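PDB 6GYE: nicotinamide-nucleotide adenylyltransferase NadR family / Ribosylnicotinamide kinase from Lactococcus lactis subsp. cremoris, which probably phosphorylates nicotinamide riboside to the mononucleotide and may also adenylylate that product to NAD. Local coordinates for residues T260-T265 and A290-D295; D230-M235 and V267-Y272. All blocks are in the same frame, centred on the assembly; numbering follows the deposited sequence. Where two conformers were deposited one is given.

Overall arrangement
Both contacts hold helix 262-272 in the kinase-type P-loop domain. Contact 1 fixes its start, residues 260-265, to the loop 290-295. Contact 2 packs its C-terminal part, residues 267-272, against residues 230-235 of helix 229-247. Their centres are about 14 Å apart, and along the chain their segments alternate. They also touch: Thr265 CG2 of contact 1 lies 3.9 Å from Tyr232 CD1 of contact 2. Contact 1 belongs to the nicotinamide riboside site, since Asp291, Glu292 and Arg293 line that pocket. Contact 2 lies further out, about 27 Å between its centre and that of the chain, against about 15 Å for contact 1. Helix 229-247 connects it to the pocket through Tyr240, which hydrogen-bonds the ligand.

Contact 1: residues T260-T265 and A290-D295; sequences TDAIVT and ADERMD. With NNR (Nicotinamide riboside), chain I.
Glu292 reaches across to Asp261, and the two carboxylates come very close. Glu292 OE1 lies 2.6 Å from Asp261 OD2, with the carboxylate planes 59° apart. The other oxygen, Glu292 OE2, accepts from Ala262 N at 3.1 Å through its syn lone pair. This bond is nearly straight, at 162°. Beyond CG the Glu292 chain is extended (chi2 -173°), which carries the carboxylate to the start of helix 262-272. With an alanine here, Ala262 N would probably lose its acceptor, and Asp261 OD2 would be left without the acid beside it.

Asp261 is the N-cap of that helix. Its OD1 accepts from Val264 N at 3.1 Å, from above the carboxylate plane, and OD2 accepts a weak bond from Ile263 N. Met294 SD lies 4.0 Å from Asp261 OD2. Met186 of strand 181-187 also packs on Asp261.

The ligand lies along the loop. Glu292 CB is 3.7 Å from the amide nitrogen N7 of nicotinamide riboside. Arg293 NH2 stands 3.3 Å from the ribose O5R, which lies over one face of the guanidinium. That group is steadied by its own loop: Arg293 NH1 donates to Ala290 O at 3.1 Å, nearly in the guanidinium plane, and to Glu292 O. Asn243, on helix 229-247, donates a hydrogen bond to Thr260 O through ND2. Residues 291-293 form part of the wall of the nicotinamide riboside pocket, and the capped start of helix 262-272 meets this loop from behind, through Glu292, in this P-loop kinase-type domain.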
loop_
_atom_site.group_PDB
_atom_site.type_symbol
_atom_site.label_atom_id
_atom_site.label_comp_id
_atom_site.label_asym_id
_atom_site.label_seq_id
_atom_site.Cartn_x
_atom_site.Cartn_y
_atom_site.Cartn_z
ATOM N N THR A 260 -6.726 -13.873 -10.843
ATOM C CA THR A 260 -6.536 -14.965 -9.878
ATOM C C THR A 260 -5.441 -14.667 -8.854
ATOM O O THR A 260 -4.720 -13.669 -8.957
ATOM C CB THR A 260 -6.250 -16.326 -10.562
ATOM O OG1 THR A 260 -4.893 -16.402 -10.999
ATOM C CG2 THR A 260 -7.160 -16.567 -11.740
ATOM N N ASP A 261 -5.326 -15.530 -7.853
ATOM C CA ASP A 261 -4.473 -15.288 -6.694
ATOM C C ASP A 261 -4.129 -16.643 -6.063
ATOM O O ASP A 261 -4.396 -17.694 -6.655
ATOM C CB ASP A 261 -5.198 -14.384 -5.697
ATOM C CG ASP A 261 -6.249 -15.142 -4.925
ATOM O OD1 ASP A 261 -6.897 -16.045 -5.511
ATOM O OD2 ASP A 261 -6.385 -14.879 -3.720
ATOM N N ALA A 262 -3.612 -16.623 -4.825
ATOM C CA ALA A 262 -3.196 -17.878 -4.198
ATOM C C ALA A 262 -4.388 -18.745 -3.795
ATOM O O ALA A 262 -4.284 -19.981 -3.815
ATOM C CB ALA A 262 -2.294 -17.602 -2.989
ATOM N N ILE A 263 -5.528 -18.133 -3.454
ATOM C CA ILE A 263 -6.713 -18.930 -3.135
ATOM C C ILE A 263 -7.118 -19.782 -4.333
ATOM O O ILE A 263 -7.432 -20.969 -4.198
ATOM C CB ILE A 263 -7.868 -18.024 -2.665
ATOM C CG1 ILE A 263 -7.520 -17.412 -1.314
ATOM C CG2 ILE A 263 -9.173 -18.814 -2.574
ATOM C CD1 ILE A 263 -8.620 -16.665 -0.693
ATOM N N VAL A 264 -7.135 -19.181 -5.523
ATOM C CA VAL A 264 -7.440 -19.940 -6.733
ATOM C C VAL A 264 -6.468 -21.106 -6.888
ATOM O O VAL A 264 -6.878 -22.249 -7.120
ATOM C CB VAL A 264 -7.429 -19.017 -7.965
ATOM C CG1 VAL A 264 -7.445 -19.834 -9.259
ATOM C CG2 VAL A 264 -8.618 -18.079 -7.906
ATOM N N THR A 265 -5.165 -20.841 -6.747
ATOM C CA THR A 265 -4.197 -21.935 -6.834
ATOM C C THR A 265 -4.429 -22.958 -5.733
ATOM O O THR A 265 -4.237 -24.158 -5.955
ATOM C CB THR A 265 -2.770 -21.405 -6.741
ATOM O OG1 THR A 265 -2.570 -20.425 -7.756
ATOM C CG2 THR A 265 -1.719 -22.555 -6.940
ATOM N N ALA A 290 -2.164 -14.485 3.469
ATOM C CA ALA A 290 -2.115 -13.441 4.486
ATOM C C ALA A 290 -1.546 -12.123 3.974
ATOM O O ALA A 290 -1.821 -11.080 4.575
ATOM C CB ALA A 290 -1.275 -13.909 5.676
ATOM N N ASP A 291 -0.745 -12.142 2.911
ATOM C CA ASP A 291 -0.166 -10.925 2.360
ATOM C C ASP A 291 -1.035 -10.287 1.295
ATOM O O ASP A 291 -0.607 -9.310 0.676
ATOM C CB ASP A 291 1.211 -11.203 1.748
ATOM C CG ASP A 291 2.261 -11.486 2.782
ATOM O OD1 ASP A 291 2.040 -11.153 3.965
ATOM O OD2 ASP A 291 3.316 -12.042 2.408
ATOM N N GLU A 292 -2.198 -10.851 1.013
ATOM C CA GLU A 292 -3.078 -10.309 -0.010
ATOM C C GLU A 292 -4.056 -9.315 0.596
ATOM O O GLU A 292 -4.569 -9.520 1.700
ATOM C CB GLU A 292 -3.829 -11.431 -0.717
ATOM C CG GLU A 292 -2.903 -12.408 -1.431
ATOM C CD GLU A 292 -3.665 -13.419 -2.272
ATOM O OE1 GLU A 292 -4.903 -13.274 -2.350
ATOM O OE2 GLU A 292 -3.038 -14.336 -2.862
ATOM N N ARG A 293 -4.285 -8.220 -0.120
ATOM C CA ARG A 293 -5.269 -7.215 0.258
ATOM C C ARG A 293 -6.261 -7.127 -0.886
ATOM O O ARG A 293 -5.904 -6.672 -1.971
ATOM C CB ARG A 293 -4.621 -5.850 0.502
ATOM C CG ARG A 293 -3.321 -5.866 1.259
ATOM C CD ARG A 293 -3.558 -5.737 2.735
ATOM N NE ARG A 293 -2.322 -5.846 3.507
ATOM C CZ ARG A 293 -1.870 -6.978 4.036
ATOM N NH1 ARG A 293 -2.549 -8.106 3.864
ATOM N NH2 ARG A 293 -0.740 -6.985 4.732
ATOM N N MET A 294 -7.510 -7.518 -0.650
ATOM C CA MET A 294 -8.537 -7.472 -1.683
ATOM C C MET A 294 -9.720 -6.645 -1.210
ATOM O O MET A 294 -10.188 -6.805 -0.078
ATOM C CB MET A 294 -8.985 -8.881 -2.068
ATOM C CG MET A 294 -7.880 -9.638 -2.794
ATOM S SD MET A 294 -8.275 -11.353 -3.107
ATOM C CE MET A 294 -8.209 -12.038 -1.459
ATOM N N ASP A 295 -10.199 -5.759 -2.077
ATOM C CA ASP A 295 -11.379 -4.968 -1.763
ATOM C C ASP A 295 -12.631 -5.553 -2.379
ATOM O O ASP A 295 -13.712 -5.433 -1.801
ATOM C CB ASP A 295 -11.207 -3.518 -2.245
ATOM C CG ASP A 295 -10.036 -2.821 -1.585
ATOM O OD1 ASP A 295 -10.156 -2.415 -0.409
ATOM O OD2 ASP A 295 -8.972 -2.699 -2.230
HETATM O O2R NNR I . 3.341 -6.031 -3.315
HETATM C C2R NNR I . 2.326 -5.827 -2.323
HETATM C C3R NNR I . 2.888 -5.319 -1.001
HETATM O O3R NNR I . 4.313 -5.164 -1.027
HETATM C C4R NNR I . 2.503 -6.352 0.047
HETATM C C5R NNR I . 1.646 -5.735 1.142
HETATM O O5R NNR I . 1.270 -6.748 2.082
HETATM O O4R NNR I . 1.774 -7.394 -0.608
HETATM C C1R NNR I . 1.640 -7.148 -2.010
HETATM N N1 NNR I . 0.222 -7.064 -2.365
HETATM C C2 NNR I . -0.378 -8.114 -2.941
HETATM C C6 NNR I . -0.457 -5.937 -2.111
HETATM C C5 NNR I . -1.804 -5.830 -2.438
HETATM C C4 NNR I . -2.449 -6.903 -3.035
HETATM C C3 NNR I . -1.723 -8.060 -3.288
HETATM C C7 NNR I . -2.385 -9.241 -3.932
HETATM O O7 NNR I . -1.705 -10.050 -4.541
HETATM N N7 NNR I . -3.706 -9.376 -3.821
#

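Contact 2: residues D230-M235 and V267-Y272; sequences DDYARM and VYAKLY
Tyr232 on helix 229-247 faces Ala269 on helix 262-272, with their CA atoms 7.0 Å apart. The two short helical segments run almost antiparallel, at 169° between their directions. Their axes approach to 11.0 Å, a wide spacing that the Tyr232 side chain bridges.

The Tyr232 ring carries the contact. Its CG sits beside the backbone N, anti to the carbonyl carbon (chi1 -78°), and the ring extends to the opposite helix. Ala269 CA lies over one ring face. Tyr232 CE1 comes within 3.8 Å of Ala269 N, and Tyr232 CD1 is 4.2 Å from the Ala269 methyl, CB. Tyr268 meets the ring at its edge, where its CB lies near the ring plane, 3.9 Å from Tyr232 CE1. Further along, Tyr232 OH stands 4.0 Å from Tyr272 CB.

Tyr268 and Tyr272 start toward helix 229-247, but their rings lead away from it. Both meet Trp316, and Tyr268 stacks on it. Leu281 of helix 275-290 also packs on Tyr232, while Phe278 of the same helix touches Ala269.

No hydrogen bond or salt bridge joins the two segments. They meet through van der Waals contact of one tyrosine side chain, ring and hydroxyl oxygen, with a methyl group, two CB methylenes and helix backbone. The small Ala269 side chain probably lets the ring lie close to the backbone of helix 262-272. The fit therefore rests on shape and burial rather than on paired polar groups.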
loop_
_atom_site.group_PDB
_atom_site.type_symbol
_atom_site.label_atom_id
_atom_site.label_comp_id
_atom_site.label_asym_id
_atom_site.label_seq_id
_atom_site.Cartn_x
_atom_site.Cartn_y
_atom_site.Cartn_z
ATOM N N ASP A 230 5.799 -29.077 -6.792
ATOM C CA ASP A 230 6.745 -27.981 -6.920
ATOM C C ASP A 230 6.278 -26.956 -7.941
ATOM O O ASP A 230 6.564 -25.761 -7.793
ATOM C CB ASP A 230 8.111 -28.538 -7.283
ATOM C CG ASP A 230 9.170 -27.484 -7.303
ATOM O OD1 ASP A 230 9.339 -26.788 -6.278
ATOM O OD2 ASP A 230 9.841 -27.361 -8.345
ATOM N N ASP A 231 5.551 -27.399 -8.970
ATOM C CA ASP A 231 4.940 -26.457 -9.893
ATOM C C ASP A 231 3.947 -25.555 -9.169
ATOM O O ASP A 231 3.933 -24.334 -9.380
ATOM C CB ASP A 231 4.244 -27.222 -11.014
ATOM C CG ASP A 231 5.199 -28.111 -11.785
ATOM O OD1 ASP A 231 6.227 -27.596 -12.266
ATOM O OD2 ASP A 231 4.915 -29.322 -11.900
ATOM N N TYR A 232 3.103 -26.146 -8.310
ATOM C CA TYR A 232 2.133 -25.353 -7.569
ATOM C C TYR A 232 2.834 -24.322 -6.705
ATOM O O TYR A 232 2.420 -23.158 -6.658
ATOM C CB TYR A 232 1.223 -26.262 -6.734
ATOM C CG TYR A 232 0.151 -26.931 -7.563
ATOM C CD1 TYR A 232 -1.031 -26.266 -7.869
ATOM C CD2 TYR A 232 0.327 -28.220 -8.059
ATOM C CE1 TYR A 232 -2.021 -26.858 -8.645
ATOM C CE2 TYR A 232 -0.655 -28.828 -8.836
ATOM C CZ TYR A 232 -1.825 -28.141 -9.124
ATOM O OH TYR A 232 -2.804 -28.725 -9.892
ATOM N N ALA A 233 3.932 -24.719 -6.059
ATOM C CA ALA A 233 4.683 -23.771 -5.252
ATOM C C ALA A 233 5.155 -22.606 -6.103
ATOM O O ALA A 233 5.001 -21.438 -5.717
ATOM C CB ALA A 233 5.868 -24.460 -4.588
ATOM N N ARG A 234 5.720 -22.901 -7.277
ATOM C CA ARG A 234 6.186 -21.829 -8.151
ATOM C C ARG A 234 5.032 -20.976 -8.667
ATOM O O ARG A 234 5.211 -19.772 -8.891
ATOM C CB ARG A 234 7.004 -22.408 -9.309
ATOM C CG ARG A 234 8.481 -22.584 -8.957
ATOM C CD ARG A 234 9.229 -23.371 -10.009
ATOM N NE ARG A 234 10.583 -23.693 -9.568
ATOM C CZ ARG A 234 11.683 -23.104 -10.025
ATOM N NH1 ARG A 234 11.592 -22.165 -10.961
ATOM N NH2 ARG A 234 12.873 -23.468 -9.552
ATOM N N MET A 235 3.845 -21.564 -8.841
ATOM C CA MET A 235 2.690 -20.763 -9.227
ATOM C C MET A 235 2.212 -19.868 -8.090
ATOM O O MET A 235 1.710 -18.769 -8.343
ATOM C CB MET A 235 1.564 -21.668 -9.724
ATOM C CG MET A 235 1.829 -22.168 -11.125
ATOM S SD MET A 235 0.606 -23.282 -11.810
ATOM C CE MET A 235 0.175 -24.193 -10.359
ATOM N N VAL A 267 -7.278 -23.841 -4.510
ATOM C CA VAL A 267 -8.386 -24.701 -4.888
ATOM C C VAL A 267 -7.895 -25.824 -5.793
ATOM O O VAL A 267 -8.204 -27.001 -5.567
ATOM C CB VAL A 267 -9.504 -23.879 -5.547
ATOM C CG1 VAL A 267 -10.555 -24.808 -6.117
ATOM C CG2 VAL A 267 -10.125 -22.898 -4.535
ATOM N N TYR A 268 -7.100 -25.487 -6.820
ATOM C CA TYR A 268 -6.567 -26.533 -7.689
ATOM C C TYR A 268 -5.718 -27.523 -6.905
ATOM O O TYR A 268 -5.867 -28.742 -7.070
ATOM C CB TYR A 268 -5.760 -25.932 -8.836
ATOM C CG TYR A 268 -6.614 -25.288 -9.896
ATOM C CD1 TYR A 268 -7.593 -26.020 -10.566
ATOM C CD2 TYR A 268 -6.450 -23.944 -10.231
ATOM C CE1 TYR A 268 -8.394 -25.429 -11.534
ATOM C CE2 TYR A 268 -7.235 -23.345 -11.216
ATOM C CZ TYR A 268 -8.207 -24.089 -11.858
ATOM O OH TYR A 268 -8.989 -23.499 -12.828
ATOM N N ALA A 269 -4.841 -27.019 -6.030
ATOM C CA ALA A 269 -3.997 -27.910 -5.240
ATOM C C ALA A 269 -4.837 -28.864 -4.401
ATOM O O ALA A 269 -4.557 -30.070 -4.358
ATOM C CB ALA A 269 -3.056 -27.102 -4.343
ATOM N N LYS A 270 -5.889 -28.348 -3.755
ATOM C CA LYS A 270 -6.734 -29.198 -2.918
ATOM C C LYS A 270 -7.403 -30.282 -3.748
ATOM O O LYS A 270 -7.520 -31.429 -3.303
ATOM C CB LYS A 270 -7.777 -28.349 -2.179
ATOM C CG LYS A 270 -8.627 -29.116 -1.173
ATOM C CD LYS A 270 -7.777 -29.679 -0.026
ATOM C CE LYS A 270 -8.625 -30.134 1.160
ATOM N NZ LYS A 270 -8.840 -29.024 2.159
ATOM N N LEU A 271 -7.818 -29.947 -4.970
ATOM C CA LEU A 271 -8.542 -30.899 -5.805
ATOM C C LEU A 271 -7.636 -31.936 -6.440
ATOM O O LEU A 271 -8.070 -33.069 -6.658
ATOM C CB LEU A 271 -9.308 -30.177 -6.907
ATOM C CG LEU A 271 -10.524 -29.388 -6.427
ATOM C CD1 LEU A 271 -11.268 -28.800 -7.601
ATOM C CD2 LEU A 271 -11.406 -30.327 -5.659
ATOM N N TYR A 272 -6.399 -31.581 -6.778
ATOM C CA TYR A 272 -5.590 -32.457 -7.611
ATOM C C TYR A 272 -4.307 -32.964 -6.967
ATOM O O TYR A 272 -3.748 -33.946 -7.461
ATOM C CB TYR A 272 -5.238 -31.753 -8.932
ATOM C CG TYR A 272 -6.468 -31.364 -9.727
ATOM C CD1 TYR A 272 -7.255 -32.330 -10.341
ATOM C CD2 TYR A 272 -6.843 -30.037 -9.864
ATOM C CE1 TYR A 272 -8.380 -31.989 -11.069
ATOM C CE2 TYR A 272 -7.972 -29.686 -10.591
ATOM C CZ TYR A 272 -8.734 -30.666 -11.189
ATOM O OH TYR A 272 -9.854 -30.328 -11.911
#